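Local coordinates for pectate lyase (PDB 4U49), which probably cleaves polygalacturonate and methylated pectins by calcium-dependent elimination within the chain, as a secreted lyase of polysaccharide lyase family 3, at residues Glu313-Val318 against Ser325-Glu330. Residues are numbered along the deposited sequence; the frame is centred on the assembly and turned at random.
Sequences EEFNGV and SDKYGE
Ser-325 OG donates to Asn-316 O at 2.7 Å and has a second polar partner in Arg-255 NH1. OG stands anti to its own backbone N (chi1 173°), which brings it above the carbonyl plane of Asn-316. Asn-316 N in turn reaches Asp-326 O at 2.9 Å. Where the strands run antiparallel, Tyr-328 and Gly-329 together face Glu-314, a classic beta bulge. Both backbone bonds of Glu-314 across the hairpin go to this pair: Tyr-328 N gives to Glu-314 O at 2.8 Å, and Glu-314 N gives to Gly-329 O. Gly-329 adopts a positive phi (123°) at which a side chain would strike the preceding carbonyl.

Phe-315, Lys-327 and Glu-313 share one face of the hairpin. The Lys-327 chain runs alongside the Phe-315 ring, and Lys-327 CB lies 3.5 Å from Phe-315 CE1. It then bends at chi3 (-72°), and Lys-327 NZ forms a salt bridge to Glu-313 OE2 at 3.2 Å, whose hydrogen bond is weak. One water bridges Glu-313 OE1 and Lys-327 NZ. From the bulge itself, the Tyr-328 ring lies along the backbone from Glu-314 to Asn-316. Tyr-328 OH comes 3.4 Å from Asn-316 CB, and a water in the ring plane links it to Asn-316 ND2.

Arg-255 and Arg-288 make cation-pi contacts with Phe-315 and Tyr-328, respectively. Glu-314 OE2 forms a salt bridge with Arg-288, and OE1 a hydrogen bond with Thr-334. The hairpin lies away from the calcium-binding residues. It adds an antiparallel edge to the family's parallel beta-helix: strand 312-315 pairs in parallel with strand 282-287, and strand 327-330 is outermost in this mixed sheet within the chain.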
# COMPACT_ATOMS: atom_id res chain seq x y z
N GLU A 313 16.47 0.00 -8.35
CA GLU A 313 17.91 -0.01 -8.17
C GLU A 313 18.42 -1.43 -7.98
O GLU A 313 17.83 -2.22 -7.24
CB GLU A 313 18.32 0.86 -6.98
CG GLU A 313 18.12 2.35 -7.20
CD GLU A 313 18.49 3.17 -5.98
OE1 GLU A 313 17.86 2.97 -4.92
OE2 GLU A 313 19.41 4.01 -6.08
N GLU A 314 19.51 -1.76 -8.67
CA GLU A 314 20.08 -3.09 -8.59
C GLU A 314 21.26 -3.10 -7.62
O GLU A 314 22.06 -2.17 -7.61
CB GLU A 314 20.51 -3.57 -9.97
CG GLU A 314 19.34 -3.78 -10.93
CD GLU A 314 19.76 -4.28 -12.30
OE1 GLU A 314 18.86 -4.51 -13.13
OE2 GLU A 314 20.97 -4.45 -12.54
N PHE A 315 21.34 -4.16 -6.82
CA PHE A 315 22.40 -4.32 -5.83
C PHE A 315 23.07 -5.68 -5.98
O PHE A 315 22.53 -6.58 -6.63
CB PHE A 315 21.84 -4.20 -4.41
CG PHE A 315 21.27 -2.85 -4.08
CD1 PHE A 315 22.00 -1.93 -3.33
CD2 PHE A 315 19.99 -2.50 -4.50
CE1 PHE A 315 21.47 -0.70 -3.02
CE2 PHE A 315 19.46 -1.26 -4.19
CZ PHE A 315 20.20 -0.36 -3.45
N ASN A 316 24.24 -5.83 -5.37
CA ASN A 316 24.84 -7.15 -5.20
C ASN A 316 24.51 -7.66 -3.81
O ASN A 316 24.93 -7.07 -2.81
CB ASN A 316 26.35 -7.09 -5.42
CG ASN A 316 27.00 -8.46 -5.33
OD1 ASN A 316 27.88 -8.70 -4.49
ND2 ASN A 316 26.57 -9.38 -6.18
N GLY A 317 23.75 -8.75 -3.74
CA GLY A 317 23.35 -9.31 -2.47
C GLY A 317 24.43 -10.19 -1.88
O GLY A 317 25.04 -10.99 -2.60
N VAL A 318 24.68 -10.05 -0.59
CA VAL A 318 25.71 -10.84 0.07
C VAL A 318 25.19 -11.50 1.34
O VAL A 318 24.15 -11.12 1.88
CB VAL A 318 26.95 -9.99 0.43
CG1 VAL A 318 27.56 -9.38 -0.82
CG2 VAL A 318 26.59 -8.91 1.44
N SER A 325 26.70 -4.83 0.74
CA SER A 325 25.96 -4.95 -0.50
C SER A 325 26.18 -3.70 -1.32
O SER A 325 25.69 -2.62 -0.97
CB SER A 325 24.47 -5.17 -0.23
OG SER A 325 23.73 -5.12 -1.44
N ASP A 326 26.92 -3.82 -2.42
CA ASP A 326 27.19 -2.68 -3.27
C ASP A 326 25.97 -2.31 -4.11
O ASP A 326 25.21 -3.19 -4.53
CB ASP A 326 28.39 -2.96 -4.18
CG ASP A 326 29.64 -3.28 -3.40
OD1 ASP A 326 29.97 -2.53 -2.47
OD2 ASP A 326 30.28 -4.30 -3.72
N LYS A 327 25.80 -1.02 -4.36
CA LYS A 327 24.73 -0.55 -5.24
C LYS A 327 25.25 -0.37 -6.66
O LYS A 327 26.26 0.31 -6.87
CB LYS A 327 24.15 0.77 -4.72
CG LYS A 327 23.11 1.37 -5.66
CD LYS A 327 22.81 2.83 -5.33
CE LYS A 327 22.03 2.96 -4.04
NZ LYS A 327 21.66 4.38 -3.78
N TYR A 328 24.58 -0.97 -7.63
CA TYR A 328 24.96 -0.80 -9.03
C TYR A 328 24.35 0.47 -9.62
O TYR A 328 24.90 1.05 -10.55
CB TYR A 328 24.53 -2.00 -9.88
CG TYR A 328 25.24 -3.30 -9.57
CD1 TYR A 328 24.53 -4.40 -9.12
CD2 TYR A 328 26.62 -3.43 -9.74
CE1 TYR A 328 25.17 -5.60 -8.84
CE2 TYR A 328 27.26 -4.63 -9.47
CZ TYR A 328 26.53 -5.70 -9.02
OH TYR A 328 27.15 -6.90 -8.74
N GLY A 329 23.20 0.88 -9.09
CA GLY A 329 22.53 2.07 -9.55
C GLY A 329 21.11 1.81 -10.03
O GLY A 329 20.55 0.75 -9.77
N GLU A 330 20.53 2.79 -10.72
CA GLU A 330 19.17 2.67 -11.22
C GLU A 330 19.16 2.06 -12.61
O GLU A 330 19.98 2.41 -13.46
CB GLU A 330 18.49 4.04 -11.25
CG GLU A 330 17.03 3.99 -11.68
CD GLU A 330 16.37 5.36 -11.65
OE1 GLU A 330 17.09 6.37 -11.81
OE2 GLU A 330 15.14 5.42 -11.45
O HOH W 1 18.62 4.28 -2.83
O HOH W 2 20.41 6.13 -4.85
O HOH W 3 25.24 -8.81 -8.42
O HOH W 4 28.69 -6.42 -2.98